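Local coordinates for protein type III Pentaketide Synthase (Neurospora crassa, PDB 3EUO) that is a fungal type III polyketide synthase that makes pentaketides, probably by acyl transfer and chain extension like that of its chalcone synthase relatives, at residues 260-265 with 363-368; 268-273 with 286-291; 305-310 with 319-324. One frame throughout, in Å; residues are numbered along the deposited sequence.

Contact 1: 260-265 with 363-368; sequences VLAKAS and CAFGPG
A262 and F365 bring the backbones of 260-265 and 363-368 nearest each other, with CA atoms 7.2 Å apart, and no hydrogen bond joins the two segments. The gap is bridged by the F365 ring. Its CG lies beside the backbone N and anti to the carbonyl carbon (chi1 -47°), which sends the ring off the strand toward the helix. There the methyl of A262 sits over one face as a CH-pi contact: CB is 4.0 Å from the F365 ring centroid and only 5° off the ring normal, so it rests almost exactly above the middle.

F365 belongs to a signature of chalcone synthase relatives, the GFGPG loop. Here the motif begins in the end of strand 359-366, with A364 in the place of its first glycine, and continues through G366, P367 and G368. Further along it, P367 packs on P117 of the second subunit.

The next turn of the helix brings in S265. Its OG comes obliquely to the ring, 3.0 Å from F365 CE1, a tight fit with no hydrogen bond in it. The hydroxyl is spoken for elsewhere: it donates to A262 O at 2.7 Å, meeting that oxygen in the carbonyl plane on a lone pair. With OG set between the backbone N and the carbonyl carbon (chi1 71°), the hydroxyl folds back along the helix to make this bond. A262 O also accepts from S265 N at 3.0 Å, so two donors from one residue grip it, while F365 CZ packs 3.7 Å from A262 O. L266 and V371 add to the surroundings of the buried ring, the latter from neighbouring strand 370-378. On the helix side, I302 of helix 300-310 packs against A262.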
loop_
_atom_site.group_PDB
_atom_site.type_symbol
_atom_site.label_atom_id
_atom_site.label_comp_id
_atom_site.label_asym_id
_atom_site.label_seq_id
_atom_site.Cartn_x
_atom_site.Cartn_y
_atom_site.Cartn_z
ATOM N N VAL A 260 26.631 -3.029 6.583
ATOM C CA VAL A 260 27.321 -2.004 7.360
ATOM C C VAL A 260 26.338 -0.942 7.852
ATOM O O VAL A 260 26.341 -0.599 9.037
ATOM C CB VAL A 260 28.515 -1.378 6.585
ATOM C CG1 VAL A 260 29.013 -0.119 7.277
ATOM C CG2 VAL A 260 29.653 -2.391 6.462
ATOM N N LEU A 261 25.488 -0.451 6.947
ATOM C CA LEU A 261 24.487 0.569 7.285
ATOM C C LEU A 261 23.474 0.047 8.307
ATOM O O LEU A 261 23.127 0.750 9.260
ATOM C CB LEU A 261 23.772 1.072 6.025
ATOM C CG LEU A 261 24.615 1.795 4.960
ATOM C CD1 LEU A 261 23.833 1.929 3.655
ATOM C CD2 LEU A 261 25.102 3.159 5.443
ATOM N N ALA A 262 23.030 -1.191 8.104
ATOM C CA ALA A 262 22.097 -1.846 9.019
ATOM C C ALA A 262 22.712 -1.995 10.401
ATOM O O ALA A 262 22.116 -1.574 11.398
ATOM C CB ALA A 262 21.680 -3.195 8.472
ATOM N N LYS A 263 23.921 -2.556 10.458
ATOM C CA LYS A 263 24.613 -2.755 11.732
ATOM C C LYS A 263 24.719 -1.441 12.502
ATOM O O LYS A 263 24.470 -1.407 13.706
ATOM C CB LYS A 263 25.999 -3.369 11.516
ATOM C CG LYS A 263 26.732 -3.707 12.813
ATOM C CD LYS A 263 28.113 -4.268 12.549
ATOM C CE LYS A 263 28.876 -4.469 13.856
ATOM N NZ LYS A 263 30.191 -5.124 13.628
ATOM N N ALA A 264 25.068 -0.369 11.789
ATOM C CA ALA A 264 25.240 0.964 12.377
ATOM C C ALA A 264 23.954 1.572 12.939
ATOM O O ALA A 264 24.003 2.419 13.835
ATOM C CB ALA A 264 25.872 1.916 11.355
ATOM N N SER A 265 22.808 1.147 12.416
ATOM C CA SER A 265 21.526 1.719 12.828
ATOM C C SER A 265 20.960 1.125 14.120
ATOM O O SER A 265 20.083 1.732 14.741
ATOM C CB SER A 265 20.489 1.589 11.708
ATOM O OG SER A 265 20.085 0.241 11.545
ATOM N N CYS A 363 12.987 -6.376 15.306
ATOM C CA CYS A 363 13.765 -5.515 14.418
ATOM C C CYS A 363 13.761 -6.046 12.984
ATOM O O CYS A 363 13.868 -7.254 12.758
ATOM C CB CYS A 363 15.195 -5.373 14.941
ATOM S SG CYS A 363 16.215 -4.198 14.021
ATOM N N ALA A 364 13.628 -5.129 12.024
ATOM C CA ALA A 364 13.623 -5.461 10.603
ATOM C C ALA A 364 14.109 -4.259 9.795
ATOM O O ALA A 364 13.882 -3.113 10.187
ATOM C CB ALA A 364 12.220 -5.866 10.146
ATOM N N PHE A 365 14.793 -4.527 8.685
ATOM C CA PHE A 365 15.202 -3.480 7.743
ATOM C C PHE A 365 14.678 -3.841 6.370
ATOM O O PHE A 365 14.535 -5.031 6.047
ATOM C CB PHE A 365 16.733 -3.362 7.644
ATOM C CG PHE A 365 17.439 -3.326 8.969
ATOM C CD1 PHE A 365 17.668 -2.115 9.619
ATOM C CD2 PHE A 365 17.896 -4.497 9.559
ATOM C CE1 PHE A 365 18.327 -2.079 10.848
ATOM C CE2 PHE A 365 18.553 -4.476 10.793
ATOM C CZ PHE A 365 18.768 -3.261 11.435
ATOM N N GLY A 366 14.431 -2.819 5.555
ATOM C CA GLY A 366 14.056 -3.010 4.150
ATOM C C GLY A 366 14.370 -1.775 3.315
ATOM O O GLY A 366 14.961 -0.811 3.823
ATOM N N PRO A 367 13.987 -1.795 2.021
ATOM C CA PRO A 367 14.177 -0.648 1.129
ATOM C C PRO A 367 13.822 0.693 1.778
ATOM O O PRO A 367 12.770 0.823 2.424
ATOM C CB PRO A 367 13.237 -0.964 -0.038
ATOM C CG PRO A 367 13.259 -2.451 -0.124
ATOM C CD PRO A 367 13.374 -2.939 1.313
ATOM N N GLY A 368 14.712 1.667 1.613
ATOM C CA GLY A 368 14.565 2.990 2.218
ATOM C C GLY A 368 15.896 3.717 2.342
ATOM O O GLY A 368 16.082 4.773 1.724
#

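Contact 2: 268-273 with 286-291; sequences PTYADL and QKPADF
Y270 projects from helix 258-277 onto the turn at P288, with its CG anti to the backbone N (chi1 165°) so that the ring is carried away from the helix toward the loop before strand 292-295. Beyond CB and CG, the CD2 side of the ring is packed by M310 of helix 300-310. One position on, the two sides of the ring meet different partners. CE2 lies 3.8 Å from P288 CG, the proline crossing the tyrosine at about a right angle, whereas CE1 of Y270 comes 4.2 Å from F291 CE2, which lies at the edge, near the ring plane. CZ also touches the proline ring. At the tip, Y270 OH sits 3.1 Å from P288 N and 3.4 Å from F291 CE2.

The turn receiving this hydroxyl is braced from within. D290 OD2 accepts from Q286 N on its anti lone pair and from K287 N above the carboxylate plane, while K287 NZ forms a salt bridge of 2.8 Å to D290 OD1. F291 in turn packs on Y359 and V361 of strand 359-366.

P288 N has no hydrogen to share and its lone pair is delocalised into the K287 carbonyl, so it can neither donate nor usefully accept, and the short approach of OH is packing; the polar link runs through a water, 3.0 Å from Y270 OH, which donates to Q286 O at 2.7 Å.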
loop_
_atom_site.group_PDB
_atom_site.type_symbol
_atom_site.label_atom_id
_atom_site.label_comp_id
_atom_site.label_asym_id
_atom_site.label_seq_id
_atom_site.Cartn_x
_atom_site.Cartn_y
_atom_site.Cartn_z
ATOM N N PRO A 268 21.589 3.184 17.900
ATOM C CA PRO A 268 20.813 4.424 18.026
ATOM C C PRO A 268 19.297 4.206 18.050
ATOM O O PRO A 268 18.589 4.887 18.798
ATOM C CB PRO A 268 21.203 5.213 16.771
ATOM C CG PRO A 268 22.479 4.613 16.320
ATOM C CD PRO A 268 22.370 3.173 16.650
ATOM N N THR A 269 18.811 3.262 17.249
ATOM C CA THR A 269 17.375 2.964 17.196
ATOM C C THR A 269 16.920 2.287 18.492
ATOM O O THR A 269 15.901 2.667 19.072
ATOM C CB THR A 269 17.014 2.122 15.961
ATOM O OG1 THR A 269 17.604 2.721 14.800
ATOM C CG2 THR A 269 15.498 2.061 15.770
ATOM N N TYR A 270 17.711 1.323 18.955
ATOM C CA TYR A 270 17.457 0.634 20.220
ATOM C C TYR A 270 17.408 1.615 21.396
ATOM O O TYR A 270 16.508 1.536 22.230
ATOM C CB TYR A 270 18.521 -0.445 20.461
ATOM C CG TYR A 270 18.560 -0.971 21.872
ATOM C CD1 TYR A 270 17.750 -2.039 22.265
ATOM C CD2 TYR A 270 19.404 -0.396 22.822
ATOM C CE1 TYR A 270 17.774 -2.515 23.564
ATOM C CE2 TYR A 270 19.438 -0.869 24.123
ATOM C CZ TYR A 270 18.627 -1.924 24.486
ATOM O OH TYR A 270 18.665 -2.383 25.779
ATOM N N ALA A 271 18.377 2.534 21.446
ATOM C CA ALA A 271 18.467 3.525 22.531
ATOM C C ALA A 271 17.217 4.395 22.608
ATOM O O ALA A 271 16.710 4.682 23.694
ATOM C CB ALA A 271 19.714 4.399 22.367
ATOM N N ASP A 272 16.719 4.802 21.448
ATOM C CA ASP A 272 15.500 5.607 21.365
ATOM C C ASP A 272 14.254 4.821 21.765
ATOM O O ASP A 272 13.394 5.339 22.485
ATOM C CB ASP A 272 15.354 6.191 19.963
ATOM C CG ASP A 272 16.276 7.377 19.732
ATOM O OD1 ASP A 272 16.766 7.962 20.726
ATOM O OD2 ASP A 272 16.507 7.723 18.560
ATOM N N LEU A 273 14.172 3.574 21.306
ATOM C CA LEU A 273 13.095 2.665 21.687
ATOM C C LEU A 273 13.053 2.471 23.199
ATOM O O LEU A 273 12.002 2.615 23.828
ATOM C CB LEU A 273 13.271 1.304 20.998
ATOM C CG LEU A 273 12.276 0.194 21.357
ATOM C CD1 LEU A 273 10.912 0.488 20.764
ATOM C CD2 LEU A 273 12.780 -1.167 20.889
ATOM N N GLN A 286 17.346 -3.722 31.095
ATOM C CA GLN A 286 18.020 -2.430 30.975
ATOM C C GLN A 286 19.028 -2.387 29.841
ATOM O O GLN A 286 19.302 -1.318 29.289
ATOM C CB GLN A 286 18.759 -2.105 32.271
ATOM C CG GLN A 286 18.012 -1.189 33.215
ATOM C CD GLN A 286 18.947 -0.206 33.914
ATOM O OE1 GLN A 286 18.552 0.911 34.251
ATOM N NE2 GLN A 286 20.191 -0.618 34.131
ATOM N N LYS A 287 19.600 -3.543 29.515
ATOM C CA LYS A 287 20.666 -3.627 28.516
ATOM C C LYS A 287 20.286 -4.618 27.405
ATOM O O LYS A 287 19.456 -5.495 27.631
ATOM C CB LYS A 287 22.006 -3.999 29.178
ATOM C CG LYS A 287 22.090 -5.418 29.733
ATOM C CD LYS A 287 23.483 -5.742 30.283
ATOM C CE LYS A 287 23.515 -7.105 30.957
ATOM N NZ LYS A 287 22.635 -7.153 32.163
ATOM N N PRO A 288 20.873 -4.462 26.199
ATOM C CA PRO A 288 20.519 -5.305 25.045
ATOM C C PRO A 288 20.460 -6.806 25.351
ATOM O O PRO A 288 19.497 -7.475 24.969
ATOM C CB PRO A 288 21.633 -4.998 24.041
ATOM C CG PRO A 288 22.025 -3.606 24.353
ATOM C CD PRO A 288 21.897 -3.460 25.844
ATOM N N ALA A 289 21.470 -7.317 26.054
ATOM C CA ALA A 289 21.546 -8.737 26.402
ATOM C C ALA A 289 20.440 -9.194 27.361
ATOM O O ALA A 289 20.223 -10.395 27.523
ATOM C CB ALA A 289 22.931 -9.077 26.967
ATOM N N ASP A 290 19.744 -8.242 27.989
ATOM C CA ASP A 290 18.614 -8.557 28.875
ATOM C C ASP A 290 17.389 -9.061 28.114
ATOM O O ASP A 290 16.528 -9.711 28.698
ATOM C CB ASP A 290 18.197 -7.331 29.706
ATOM C CG ASP A 290 19.239 -6.923 30.743
ATOM O OD1 ASP A 290 20.099 -7.749 31.121
ATOM O OD2 ASP A 290 19.185 -5.758 31.200
ATOM N N PHE A 291 17.300 -8.741 26.824
ATOM C CA PHE A 291 16.100 -9.038 26.037
ATOM C C PHE A 291 16.287 -10.247 25.140
ATOM O O PHE A 291 17.419 -10.634 24.823
ATOM C CB PHE A 291 15.733 -7.839 25.148
ATOM C CG PHE A 291 15.488 -6.572 25.909
ATOM C CD1 PHE A 291 14.204 -6.244 26.341
ATOM C CD2 PHE A 291 16.538 -5.706 26.200
ATOM C CE1 PHE A 291 13.971 -5.069 27.054
ATOM C CE2 PHE A 291 16.311 -4.521 26.907
ATOM C CZ PHE A 291 15.021 -4.208 27.336
HETATM O O HOH W 1 20.594 -0.491 27.093
#

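Contact 3: 305-310 with 319-324; sequences GAESAM and ASYDRY
E307 and Y321 reach for each other from opposite directions, out of helical segments whose nearest CA atoms, those of these same two residues, are 11.9 Å apart. Both side chains are needed to span that distance. In E307 the CG stands beside the backbone N and anti to the carbonyl carbon (chi1 -69°), and the chain runs extended from there, so the carboxylate is held well out from helix 300-310. The CB of Y321 leaves helix 318-327 aslant to the other segment, but a chi1 of -87° swings the ring round, and its tip comes nearer the glutamate than the direction of CB alone would suggest.

These are consecutive helices in the C-terminal half of a thiolase-type fold, and the link between them lies at the partly exposed surface. L303 packs on Y321 and P314 on E307.

Y321 OH donates to E307 OE2 at 2.6 Å. The oxygen is met on its syn side, with the donor 33° out of the carboxylate plane, and it lies in the plane of the tyrosine ring at the edge, 3.1 Å from Y321 CE1. With an alanine in place of E307, Y321 OH would probably lose its carboxylate acceptor, leaving the phenol freer to turn. The carboxylate and ring planes are neither coplanar nor crossed, but moderately inclined to each other.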
loop_
_atom_site.group_PDB
_atom_site.type_symbol
_atom_site.label_atom_id
_atom_site.label_comp_id
_atom_site.label_asym_id
_atom_site.label_seq_id
_atom_site.Cartn_x
_atom_site.Cartn_y
_atom_site.Cartn_z
ATOM N N GLY A 305 26.097 -9.416 12.653
ATOM C CA GLY A 305 26.234 -7.978 12.887
ATOM C C GLY A 305 25.508 -7.483 14.128
ATOM O O GLY A 305 26.039 -6.649 14.871
ATOM N N ALA A 306 24.290 -7.984 14.347
ATOM C CA ALA A 306 23.508 -7.633 15.538
ATOM C C ALA A 306 24.178 -8.143 16.811
ATOM O O ALA A 306 24.256 -7.422 17.809
ATOM C CB ALA A 306 22.089 -8.159 15.428
ATOM N N GLU A 307 24.674 -9.377 16.758
ATOM C CA GLU A 307 25.444 -9.969 17.859
ATOM C C GLU A 307 26.643 -9.099 18.234
ATOM O O GLU A 307 26.924 -8.901 19.417
ATOM C CB GLU A 307 25.938 -11.367 17.483
ATOM C CG GLU A 307 24.844 -12.406 17.361
ATOM C CD GLU A 307 25.292 -13.656 16.624
ATOM O OE1 GLU A 307 26.509 -13.834 16.395
ATOM O OE2 GLU A 307 24.416 -14.465 16.273
ATOM N N SER A 308 27.336 -8.585 17.217
ATOM C CA SER A 308 28.514 -7.740 17.410
ATOM C C SER A 308 28.133 -6.362 17.944
ATOM O O SER A 308 28.669 -5.919 18.962
ATOM C CB SER A 308 29.295 -7.608 16.099
ATOM O OG SER A 308 30.382 -6.711 16.238
ATOM N N ALA A 309 27.211 -5.696 17.251
ATOM C CA ALA A 309 26.802 -4.331 17.583
ATOM C C ALA A 309 26.195 -4.203 18.976
ATOM O O ALA A 309 26.473 -3.234 19.686
ATOM C CB ALA A 309 25.829 -3.800 16.538
ATOM N N MET A 310 25.367 -5.174 19.360
ATOM C CA MET A 310 24.607 -5.081 20.611
ATOM C C MET A 310 25.148 -5.997 21.718
ATOM O O MET A 310 24.570 -6.065 22.804
ATOM C CB MET A 310 23.112 -5.369 20.375
ATOM C CG MET A 310 22.381 -4.466 19.352
ATOM S SD MET A 310 22.616 -2.674 19.525
ATOM C CE MET A 310 21.858 -2.316 21.102
ATOM N N ALA A 319 15.224 -17.849 17.496
ATOM C CA ALA A 319 14.115 -18.021 16.551
ATOM C C ALA A 319 14.433 -17.440 15.162
ATOM O O ALA A 319 13.942 -17.940 14.146
ATOM C CB ALA A 319 12.837 -17.417 17.120
ATOM N N SER A 320 15.258 -16.396 15.131
ATOM C CA SER A 320 15.716 -15.786 13.880
ATOM C C SER A 320 16.628 -16.753 13.141
ATOM O O SER A 320 16.468 -16.968 11.947
ATOM C CB SER A 320 16.452 -14.481 14.157
ATOM O OG SER A 320 15.588 -13.529 14.755
ATOM N N TYR A 321 17.575 -17.347 13.865
ATOM C CA TYR A 321 18.411 -18.414 13.316
ATOM C C TYR A 321 17.608 -19.607 12.818
ATOM O O TYR A 321 17.892 -20.136 11.741
ATOM C CB TYR A 321 19.462 -18.859 14.338
ATOM C CG TYR A 321 20.712 -18.019 14.267
ATOM C CD1 TYR A 321 20.960 -17.019 15.204
ATOM C CD2 TYR A 321 21.642 -18.208 13.243
ATOM C CE1 TYR A 321 22.110 -16.236 15.133
ATOM C CE2 TYR A 321 22.795 -17.435 13.161
ATOM C CZ TYR A 321 23.022 -16.449 14.109
ATOM O OH TYR A 321 24.161 -15.679 14.029
ATOM N N ASP A 322 16.620 -20.030 13.603
ATOM C CA ASP A 322 15.788 -21.176 13.257
ATOM C C ASP A 322 15.058 -20.959 11.935
ATOM O O ASP A 322 15.044 -21.843 11.076
ATOM C CB ASP A 322 14.775 -21.455 14.372
ATOM C CG ASP A 322 13.914 -22.662 14.080
ATOM O OD1 ASP A 322 14.326 -23.781 14.450
ATOM O OD2 ASP A 322 12.824 -22.496 13.487
ATOM N N ARG A 323 14.446 -19.787 11.791
ATOM C CA ARG A 323 13.753 -19.413 10.551
ATOM C C ARG A 323 14.711 -19.327 9.363
ATOM O O ARG A 323 14.463 -19.900 8.303
ATOM C CB ARG A 323 13.030 -18.077 10.736
ATOM C CG ARG A 323 11.542 -18.212 10.977
ATOM C CD ARG A 323 11.224 -18.959 12.260
ATOM N NE ARG A 323 9.917 -19.591 12.122
ATOM C CZ ARG A 323 9.721 -20.877 11.853
ATOM N NH1 ARG A 323 10.746 -21.711 11.726
ATOM N NH2 ARG A 323 8.487 -21.329 11.732
ATOM N N TYR A 324 15.820 -18.633 9.568
ATOM C CA TYR A 324 16.780 -18.381 8.513
ATOM C C TYR A 324 17.381 -19.675 7.959
ATOM O O TYR A 324 17.408 -19.893 6.743
ATOM C CB TYR A 324 17.881 -17.468 9.045
ATOM C CG TYR A 324 18.948 -17.130 8.033
ATOM C CD1 TYR A 324 18.692 -16.249 6.980
ATOM C CD2 TYR A 324 20.213 -17.686 8.136
ATOM C CE1 TYR A 324 19.691 -15.937 6.051
ATOM C CE2 TYR A 324 21.214 -17.389 7.210
ATOM C CZ TYR A 324 20.946 -16.521 6.179
ATOM O OH TYR A 324 21.940 -16.234 5.282
#

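Overall arrangement
Helix 258-277 supplies one side of both contact 1 and contact 2, whose centres are 16 Å apart; their other segments lie on strand 359-366 and just before its neighbour in the large mixed sheet, the outermost strand 292-295. Contact 3 branches off through helix 300-310, which lies against that same helix. Its centre is 13 Å from contact 1, where K263 NZ and S308 OG probably share a hydrogen bond at 3.1 Å, and 15 Å from contact 2, where P288 CB packs 3.4 Å from M310 O. None of the three includes C143, found oxidised to 3-sulfinoalanine; they describe packing within the C-terminal family region.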